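Local coordinates for RegF protein (Neisseria gonorrhoeae, PDB 4HOJ) that binds glutathione in a glutathione S-transferase fold and, as a stringent starvation protein A homologue, probably acts in the starvation response, at residues R17-L22 with A193-E198; A44-Y49 with D59-E64; G130-S135 with G171-P176. All blocks are in the same frame, centred on the assembly; numbering follows the deposited sequence.

Contact 1 of 3, residues R17-L22 with A193-E198; sequences RCRFVL and ALTPAE
R19 and E198 meet tip to tip across a buried interdomain contact of the glutathione S-transferase fold, where helix 13-25 of the thioredoxin-like domain packs against the turn that opens helix 196-199. The salt bridge is bidentate and end-on: NH1 of R19 donates to OE2 of E198 at 2.8 Å, almost straight at 169°, while NH2 of R19 reaches OE1 at 2.8 Å on its syn side. The carboxylate is twisted 46° against the guanidinium, and NH1 lies well above the carboxylate plane even though OE2 stays in the plane of the guanidinium. OE2 is also paired with R162, so the acid carries two arginines, which would favour its ionised form.

Further hydrogen bonds fix both ends. NH2 of R19 also donates to the backbone O of A193 at 2.8 Å, and the guanidinium is held from its own domain by S8 and G9. A bend at chi3 (-94°) swings NE out of line with the aliphatic chain. T195 and E198 form a capping box: N of T195 donates to OE1 of E198 on its anti side, and N of E198 returns a bond to OG1 of T195, which is bound as well to the O of I10.

Apolar packing completes the contact. CB of A193 presses on the helix backbone, 3.6 Å from N of F20, and F20 sets its ring edge-to-face with F190. T195 crosses R19 at about a right angle, its CG2 sitting 3.5 Å above the centre of the guanidinium plane.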
loop_
_atom_site.group_PDB
_atom_site.type_symbol
_atom_site.label_atom_id
_atom_site.label_comp_id
_atom_site.label_asym_id
_atom_site.label_seq_id
_atom_site.Cartn_x
_atom_site.Cartn_y
_atom_site.Cartn_z
ATOM N N ARG A 17 -11.976 10.237 -3.221
ATOM C CA ARG A 17 -11.730 9.010 -3.993
ATOM C C ARG A 17 -12.819 8.004 -3.682
ATOM O O ARG A 17 -13.354 7.343 -4.594
ATOM C CB ARG A 17 -10.390 8.326 -3.612
ATOM C CG ARG A 17 -9.155 9.095 -3.873
ATOM C CD ARG A 17 -7.970 8.308 -3.296
ATOM N NE ARG A 17 -6.685 8.786 -3.815
ATOM C CZ ARG A 17 -5.521 8.382 -3.294
ATOM N NH1 ARG A 17 -5.470 7.674 -2.146
ATOM N NH2 ARG A 17 -4.427 8.781 -3.911
ATOM N N CYS A 18 -13.141 7.847 -2.389
ATOM C CA CYS A 18 -14.117 6.822 -1.983
ATOM C C CYS A 18 -15.525 7.201 -2.422
ATOM O O CYS A 18 -16.281 6.345 -2.892
ATOM C CB CYS A 18 -14.065 6.633 -0.472
ATOM S SG CYS A 18 -12.441 6.123 0.143
ATOM N N ARG A 19 -15.898 8.478 -2.357
ATOM C CA ARG A 19 -17.180 8.938 -2.874
ATOM C C ARG A 19 -17.287 8.646 -4.357
ATOM O O ARG A 19 -18.332 8.178 -4.822
ATOM C CB ARG A 19 -17.388 10.435 -2.524
ATOM C CG ARG A 19 -17.686 10.643 -1.033
ATOM C CD ARG A 19 -17.919 12.128 -0.757
ATOM N NE ARG A 19 -16.720 12.849 -0.324
ATOM C CZ ARG A 19 -16.067 13.786 -1.025
ATOM N NH1 ARG A 19 -15.121 14.539 -0.414
ATOM N NH2 ARG A 19 -16.372 14.032 -2.273
ATOM N N PHE A 20 -16.194 8.872 -5.089
ATOM C CA PHE A 20 -16.202 8.601 -6.524
ATOM C C PHE A 20 -16.486 7.102 -6.791
ATOM O O PHE A 20 -17.356 6.754 -7.596
ATOM C CB PHE A 20 -14.869 9.092 -7.064
ATOM C CG PHE A 20 -14.743 9.102 -8.576
ATOM C CD1 PHE A 20 -15.796 8.846 -9.441
ATOM C CD2 PHE A 20 -13.477 9.392 -9.110
ATOM C CE1 PHE A 20 -15.588 8.899 -10.843
ATOM C CE2 PHE A 20 -13.252 9.450 -10.471
ATOM C CZ PHE A 20 -14.312 9.181 -11.361
ATOM N N VAL A 21 -15.777 6.201 -6.088
ATOM C CA VAL A 21 -16.038 4.783 -6.260
ATOM C C VAL A 21 -17.467 4.439 -5.918
ATOM O O VAL A 21 -18.101 3.673 -6.650
ATOM C CB VAL A 21 -15.054 3.888 -5.435
ATOM C CG1 VAL A 21 -15.462 2.397 -5.544
ATOM C CG2 VAL A 21 -13.638 4.039 -5.918
ATOM N N LEU A 22 -17.989 4.956 -4.813
ATOM C CA LEU A 22 -19.335 4.591 -4.389
ATOM C C LEU A 22 -20.360 4.971 -5.419
ATOM O O LEU A 22 -21.250 4.179 -5.728
ATOM C CB LEU A 22 -19.636 5.173 -3.000
ATOM C CG LEU A 22 -18.883 4.458 -1.876
ATOM C CD1 LEU A 22 -18.867 5.352 -0.640
ATOM C CD2 LEU A 22 -19.525 3.121 -1.577
ATOM N N ALA A 193 -20.264 12.607 -7.054
ATOM C CA ALA A 193 -19.412 12.489 -5.896
ATOM C C ALA A 193 -18.899 13.776 -5.309
ATOM O O ALA A 193 -18.502 13.816 -4.120
ATOM C CB ALA A 193 -18.235 11.611 -6.231
ATOM N N LEU A 194 -18.925 14.873 -6.084
ATOM C CA LEU A 194 -18.426 16.165 -5.581
ATOM C C LEU A 194 -19.330 16.685 -4.482
ATOM O O LEU A 194 -20.568 16.694 -4.616
ATOM C CB LEU A 194 -18.434 17.196 -6.720
ATOM C CG LEU A 194 -17.385 16.973 -7.831
ATOM C CD1 LEU A 194 -17.724 17.890 -9.006
ATOM C CD2 LEU A 194 -15.988 17.262 -7.323
ATOM N N THR A 195 -18.724 17.165 -3.409
ATOM C CA THR A 195 -19.502 17.925 -2.454
ATOM C C THR A 195 -19.711 19.396 -2.961
ATOM O O THR A 195 -18.989 19.854 -3.864
ATOM C CB THR A 195 -18.787 17.955 -1.085
ATOM O OG1 THR A 195 -17.653 18.817 -1.181
ATOM C CG2 THR A 195 -18.344 16.584 -0.598
ATOM N N PRO A 196 -20.635 20.156 -2.341
ATOM C CA PRO A 196 -20.739 21.570 -2.721
ATOM C C PRO A 196 -19.468 22.349 -2.514
ATOM O O PRO A 196 -19.136 23.216 -3.302
ATOM C CB PRO A 196 -21.868 22.112 -1.833
ATOM C CG PRO A 196 -22.613 20.960 -1.424
ATOM C CD PRO A 196 -21.682 19.767 -1.381
ATOM N N ALA A 197 -18.687 21.957 -1.483
ATOM C CA ALA A 197 -17.423 22.641 -1.251
ATOM C C ALA A 197 -16.440 22.326 -2.371
ATOM O O ALA A 197 -15.745 23.192 -2.835
ATOM C CB ALA A 197 -16.857 22.206 0.126
ATOM N N GLU A 198 -16.428 21.072 -2.844
ATOM C CA GLU A 198 -15.486 20.729 -3.925
ATOM C C GLU A 198 -15.918 21.355 -5.246
ATOM O O GLU A 198 -15.036 21.754 -6.050
ATOM C CB GLU A 198 -15.400 19.201 -4.047
ATOM C CG GLU A 198 -14.562 18.563 -2.917
ATOM C CD GLU A 198 -14.804 17.099 -2.783
ATOM O OE1 GLU A 198 -15.834 16.548 -3.279
ATOM O OE2 GLU A 198 -13.940 16.432 -2.156
#

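Contact 2 of 3, residues A44-Y49 with D59-E64; sequences AVMNPY and DLVLHE. With GSH (glutathione), chain C.
The chain leaving helix 41-46 runs from M46 to Y49 within 21° of the direction of V61 to H63 on edge strand 60-63 of the thioredoxin-like domain, the two backbones coming to 6.2 Å between CA of N47 and CA of H63. No hydrogen bond joins the segments; side chains fill the gap. An Asx turn shapes segment 44-49: OD1 of N47 accepts from N of Y49 at 2.9 Å, the donor standing above the carbonyl plane, while ND2 is bound to the O of Q51, a glutathione-binding residue.

With OD1 and ND2 both bonded, the N47 amide stacks on the H63 imidazole with planes only 10° apart and OD1 3.3 Å above the ring centre. Chi1 of 51° puts CG of H63 between its backbone N and carbonyl carbon and brings the ring against the N47 amide. CD of P48 lies 3.6 Å from NE2 of H63, and CE2 of Y49 lies 3.6 Å from CE1 of H63, the two rings almost perpendicular. Farther back, CG1 of V61 packs against the O and CB of M46.

The second subunit reaches this surface: its R98 packs on P48, and its K101 makes a cation-pi contact with Y49. Just past the strand, E64 at the N-cap position before helix 65-75 enters the glutathione pocket, where its OE1 accepts from N1 of glutathione at 2.7 Å.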
loop_
_atom_site.group_PDB
_atom_site.type_symbol
_atom_site.label_atom_id
_atom_site.label_comp_id
_atom_site.label_asym_id
_atom_site.label_seq_id
_atom_site.Cartn_x
_atom_site.Cartn_y
_atom_site.Cartn_z
ATOM N N ALA A 44 -11.255 8.307 16.231
ATOM C CA ALA A 44 -10.012 7.661 16.637
ATOM C C ALA A 44 -10.209 6.209 17.092
ATOM O O ALA A 44 -9.256 5.440 17.085
ATOM C CB ALA A 44 -9.327 8.483 17.701
ATOM N N VAL A 45 -11.416 5.819 17.484
ATOM C CA VAL A 45 -11.668 4.425 17.830
ATOM C C VAL A 45 -11.707 3.604 16.535
ATOM O O VAL A 45 -11.191 2.476 16.481
ATOM C CB VAL A 45 -13.000 4.311 18.575
ATOM C CG1 VAL A 45 -13.321 2.838 18.884
ATOM C CG2 VAL A 45 -12.929 5.090 19.897
ATOM N N MET A 46 -12.299 4.156 15.482
ATOM C CA MET A 46 -12.391 3.470 14.184
ATOM C C MET A 46 -11.051 3.454 13.459
ATOM O O MET A 46 -10.748 2.535 12.692
ATOM C CB MET A 46 -13.441 4.165 13.282
ATOM C CG MET A 46 -14.889 3.919 13.716
ATOM S SD MET A 46 -16.100 4.646 12.637
ATOM C CE MET A 46 -15.748 6.381 12.883
ATOM N N ASN A 47 -10.261 4.495 13.621
ATOM C CA ASN A 47 -9.069 4.682 12.830
ATOM C C ASN A 47 -7.997 5.199 13.786
ATOM O O ASN A 47 -8.072 6.331 14.236
ATOM C CB ASN A 47 -9.329 5.718 11.714
ATOM C CG ASN A 47 -8.081 5.985 10.870
ATOM O OD1 ASN A 47 -6.992 5.419 11.143
ATOM N ND2 ASN A 47 -8.191 6.839 9.882
ATOM N N PRO A 48 -6.950 4.414 14.071
ATOM C CA PRO A 48 -5.959 4.931 15.032
ATOM C C PRO A 48 -5.198 6.149 14.538
ATOM O O PRO A 48 -4.643 6.897 15.357
ATOM C CB PRO A 48 -4.989 3.745 15.221
ATOM C CG PRO A 48 -5.090 3.015 13.986
ATOM C CD PRO A 48 -6.567 3.083 13.559
ATOM N N TYR A 49 -5.258 6.423 13.235
ATOM C CA TYR A 49 -4.671 7.657 12.724
ATOM C C TYR A 49 -5.591 8.869 12.800
ATOM O O TYR A 49 -5.154 9.971 12.477
ATOM C CB TYR A 49 -4.189 7.466 11.282
ATOM C CG TYR A 49 -3.307 6.255 11.154
ATOM C CD1 TYR A 49 -2.172 6.110 11.929
ATOM C CD2 TYR A 49 -3.646 5.208 10.319
ATOM C CE1 TYR A 49 -1.384 4.965 11.817
ATOM C CE2 TYR A 49 -2.857 4.070 10.208
ATOM C CZ TYR A 49 -1.755 3.974 10.956
ATOM O OH TYR A 49 -0.980 2.795 10.826
ATOM N N ASP A 59 -19.775 -5.209 10.930
ATOM C CA ASP A 59 -18.639 -5.317 11.852
ATOM C C ASP A 59 -17.292 -4.995 11.181
ATOM O O ASP A 59 -16.232 -5.035 11.834
ATOM C CB ASP A 59 -18.595 -6.747 12.395
ATOM C CG ASP A 59 -18.426 -7.752 11.284
ATOM O OD1 ASP A 59 -19.213 -7.690 10.306
ATOM O OD2 ASP A 59 -17.478 -8.564 11.349
ATOM N N LEU A 60 -17.312 -4.715 9.883
ATOM C CA LEU A 60 -16.073 -4.337 9.210
ATOM C C LEU A 60 -15.805 -2.850 9.315
ATOM O O LEU A 60 -16.658 -2.026 8.960
ATOM C CB LEU A 60 -16.159 -4.694 7.730
ATOM C CG LEU A 60 -14.993 -4.258 6.853
ATOM C CD1 LEU A 60 -13.712 -4.952 7.209
ATOM C CD2 LEU A 60 -15.315 -4.463 5.400
ATOM N N VAL A 61 -14.607 -2.481 9.761
ATOM C CA VAL A 61 -14.180 -1.088 9.785
ATOM C C VAL A 61 -12.877 -0.958 8.998
ATOM O O VAL A 61 -11.884 -1.628 9.356
ATOM C CB VAL A 61 -13.901 -0.653 11.214
ATOM C CG1 VAL A 61 -13.477 0.798 11.243
ATOM C CG2 VAL A 61 -15.181 -0.820 12.056
ATOM N N LEU A 62 -12.840 -0.136 7.959
ATOM C CA LEU A 62 -11.623 0.096 7.175
ATOM C C LEU A 62 -11.262 1.557 7.165
ATOM O O LEU A 62 -12.142 2.428 7.068
ATOM C CB LEU A 62 -11.823 -0.335 5.732
ATOM C CG LEU A 62 -12.081 -1.817 5.513
ATOM C CD1 LEU A 62 -12.342 -2.019 4.009
ATOM C CD2 LEU A 62 -10.855 -2.663 5.924
ATOM N N HIS A 63 -9.972 1.879 7.176
ATOM C CA HIS A 63 -9.489 3.201 6.797
ATOM C C HIS A 63 -8.457 2.967 5.690
ATOM O O HIS A 63 -8.221 1.824 5.275
ATOM C CB HIS A 63 -8.917 3.936 8.022
ATOM C CG HIS A 63 -7.898 3.149 8.808
ATOM N ND1 HIS A 63 -6.532 3.215 8.583
ATOM C CD2 HIS A 63 -8.063 2.286 9.838
ATOM C CE1 HIS A 63 -5.915 2.394 9.425
ATOM N NE2 HIS A 63 -6.817 1.814 10.198
ATOM N N GLU A 64 -7.873 4.077 5.246
ATOM C CA GLU A 64 -6.962 4.183 4.112
ATOM C C GLU A 64 -7.740 4.072 2.819
ATOM O O GLU A 64 -8.232 3.009 2.399
ATOM C CB GLU A 64 -5.878 3.100 4.184
ATOM C CG GLU A 64 -4.754 3.305 3.176
ATOM C CD GLU A 64 -3.936 4.559 3.377
ATOM O OE1 GLU A 64 -4.067 5.221 4.410
ATOM O OE2 GLU A 64 -3.068 4.782 2.491
HETATM N N1 GSH C . -3.576 7.850 3.804
HETATM C CA1 GSH C . -4.935 8.393 4.092
HETATM C C1 GSH C . -5.917 7.856 3.117
HETATM O O11 GSH C . -7.109 7.665 3.466
HETATM O O12 GSH C . -5.516 7.645 1.957
HETATM C CB1 GSH C . -4.918 9.926 4.173
HETATM C CG1 GSH C . -6.222 10.519 4.717
HETATM C CD1 GSH C . -6.017 11.971 5.106
HETATM O OE1 GSH C . -4.977 12.572 4.959
HETATM N N2 GSH C . -7.180 12.550 5.593
HETATM C CA2 GSH C . -7.122 13.939 6.046
HETATM C C2 GSH C . -7.463 13.917 7.515
HETATM O O2 GSH C . -8.311 13.238 8.071
HETATM C CB2 GSH C . -8.103 14.857 5.399
HETATM S SG2 GSH C . -7.973 14.924 3.634
HETATM N N3 GSH C . -6.746 14.929 8.280
HETATM C CA3 GSH C . -6.942 15.060 9.713
HETATM C C3 GSH C . -5.630 14.766 10.370
HETATM O O31 GSH C . -4.591 14.297 9.789
HETATM O O32 GSH C . -5.596 14.990 11.601
#

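Contact 3 of 3, residues G130-S135 with G171-P176; sequences GLTMLS and GKSAAP
OG1 of T132, near the end of helix 117-134, accepts a hydrogen bond from N of G171 at 3.2 Å and 165°, the one direct hydrogen bond between these segments. The contact is helix-end packing inside the all-helical C-terminal domain of the glutathione S-transferase fold: the last turn of helix 117-134 rests on the short 3-10 turn that leads into helix 175-185. CG2 of T132 touches OG of S173 at 3.5 Å. Beside it, CB of S135 lies 3.9 Å from CB of A174, and OG of S135 approaches CA of A174 to 3.4 Å, with CB and CD of P176 also against this hydroxyl. The small side chains allow the backbones to come close, CA of S135 and CA of A174 being 5.3 Å apart.

What positions the first shell is largely the helix ends themselves. OG1 of T132 lies anti to its carbonyl carbon (chi1 -62°), on the side of the backbone N; it is bonded there to the O of G128 one turn earlier as well as to G171. OG of S135, anti to its own backbone N, is hydrogen-bonded to N of L177 in the first turn of helix 175-185, tying the end of helix 117-134 to the start of helix 175-185. A174 occupies the N-cap position of that helix, and its N closes the preceding turn on the O of G171.

Farther out, L170 packs against T132 as well as L131, and L103 and L163 also touch L131. A water bridges the segments, donating to O of T132 at 2.9 Å and hydrogen-bonded to OG of S173 at 2.6 Å.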
loop_
_atom_site.group_PDB
_atom_site.type_symbol
_atom_site.label_atom_id
_atom_site.label_comp_id
_atom_site.label_asym_id
_atom_site.label_seq_id
_atom_site.Cartn_x
_atom_site.Cartn_y
_atom_site.Cartn_z
ATOM N N GLY A 130 5.927 16.374 -10.991
ATOM C CA GLY A 130 5.532 14.978 -11.084
ATOM C C GLY A 130 4.445 14.730 -12.106
ATOM O O GLY A 130 4.541 13.781 -12.909
ATOM N N LEU A 131 3.409 15.552 -12.085
ATOM C CA LEU A 131 2.316 15.404 -13.031
ATOM C C LEU A 131 2.798 15.707 -14.442
ATOM O O LEU A 131 2.352 15.051 -15.386
ATOM C CB LEU A 131 1.137 16.309 -12.650
ATOM C CG LEU A 131 0.403 15.845 -11.380
ATOM C CD1 LEU A 131 -0.696 16.837 -10.972
ATOM C CD2 LEU A 131 -0.198 14.456 -11.467
ATOM N N THR A 132 3.681 16.699 -14.596
ATOM C CA THR A 132 4.197 17.056 -15.915
ATOM C C THR A 132 4.940 15.858 -16.483
ATOM O O THR A 132 4.814 15.538 -17.663
ATOM C CB THR A 132 5.080 18.330 -15.876
ATOM O OG1 THR A 132 4.267 19.427 -15.424
ATOM C CG2 THR A 132 5.630 18.648 -17.267
ATOM N N MET A 133 5.690 15.160 -15.644
ATOM C CA MET A 133 6.482 14.071 -16.176
ATOM C C MET A 133 5.622 12.874 -16.518
ATOM O O MET A 133 5.945 12.134 -17.452
ATOM C CB MET A 133 7.624 13.691 -15.237
ATOM C CG MET A 133 8.594 14.837 -15.033
ATOM S SD MET A 133 9.790 14.455 -13.755
ATOM C CE MET A 133 10.239 12.798 -14.238
ATOM N N LEU A 134 4.545 12.694 -15.759
ATOM C CA LEU A 134 3.596 11.620 -15.986
ATOM C C LEU A 134 2.706 11.840 -17.204
ATOM O O LEU A 134 2.172 10.895 -17.749
ATOM C CB LEU A 134 2.765 11.373 -14.722
ATOM C CG LEU A 134 3.657 10.790 -13.619
ATOM C CD1 LEU A 134 2.924 10.796 -12.300
ATOM C CD2 LEU A 134 4.157 9.374 -13.977
ATOM N N SER A 135 2.573 13.088 -17.640
ATOM C CA SER A 135 1.620 13.401 -18.694
ATOM C C SER A 135 1.732 12.559 -19.984
ATOM O O SER A 135 0.715 12.097 -20.497
ATOM C CB SER A 135 1.586 14.909 -18.985
ATOM O OG SER A 135 0.775 15.149 -20.131
ATOM N N GLY A 171 3.590 22.259 -16.821
ATOM C CA GLY A 171 4.196 22.621 -18.087
ATOM C C GLY A 171 3.202 22.553 -19.246
ATOM O O GLY A 171 2.202 21.819 -19.202
ATOM N N LYS A 172 3.470 23.307 -20.308
ATOM C CA LYS A 172 2.611 23.265 -21.494
ATOM C C LYS A 172 2.592 21.867 -22.142
ATOM O O LYS A 172 1.649 21.500 -22.845
ATOM C CB LYS A 172 3.034 24.338 -22.500
ATOM C CG LYS A 172 2.742 25.760 -22.033
ATOM C CD LYS A 172 1.681 26.425 -22.904
ATOM C CE LYS A 172 1.234 27.768 -22.327
ATOM N NZ LYS A 172 0.434 27.612 -21.068
ATOM N N SER A 173 3.625 21.081 -21.866
ATOM C CA SER A 173 3.722 19.719 -22.365
ATOM C C SER A 173 2.683 18.806 -21.729
ATOM O O SER A 173 2.448 17.691 -22.212
ATOM C CB SER A 173 5.119 19.165 -22.093
ATOM O OG SER A 173 5.341 19.098 -20.692
ATOM N N ALA A 174 2.079 19.276 -20.639
ATOM C CA ALA A 174 1.095 18.490 -19.913
ATOM C C ALA A 174 -0.336 18.701 -20.399
ATOM O O ALA A 174 -1.290 18.269 -19.738
ATOM C CB ALA A 174 1.195 18.748 -18.414
ATOM N N ALA A 175 -0.504 19.343 -21.546
ATOM C CA ALA A 175 -1.836 19.447 -22.135
ATOM C C ALA A 175 -2.590 18.107 -22.212
ATOM O O ALA A 175 -3.776 18.066 -21.872
ATOM C CB ALA A 175 -1.792 20.133 -23.507
ATOM N N PRO A 176 -1.903 17.005 -22.590
ATOM C CA PRO A 176 -2.602 15.712 -22.644
ATOM C C PRO A 176 -3.169 15.260 -21.302
ATOM O O PRO A 176 -4.281 14.731 -21.264
ATOM C CB PRO A 176 -1.510 14.747 -23.121
ATOM C CG PRO A 176 -0.674 15.577 -24.001
ATOM C CD PRO A 176 -0.603 16.914 -23.304
HETATM O O HOH W 1 4.924 16.530 -20.346
#

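Overall arrangement
Contact 1 joins the two domains of the subunit, whereas contact 2 lies within the thioredoxin-like domain and contact 3 within the helical one. Along the chain, the loop closed by contact 1 encloses both others, which follow in series on opposite sides of the chain's centre, with centres about 36 Å apart. Contact 1 lies between, its centre about 20 Å from that of contact 2 and about 25 Å from that of contact 3. Glutathione relates the first two: E64 of contact 2 binds it directly, and the R19 side chain is about 5 Å from that of C12, the residue to which glutathione is covalently attached. Contact 3 is nearer calcium, about 10 Å from the A174 side chain.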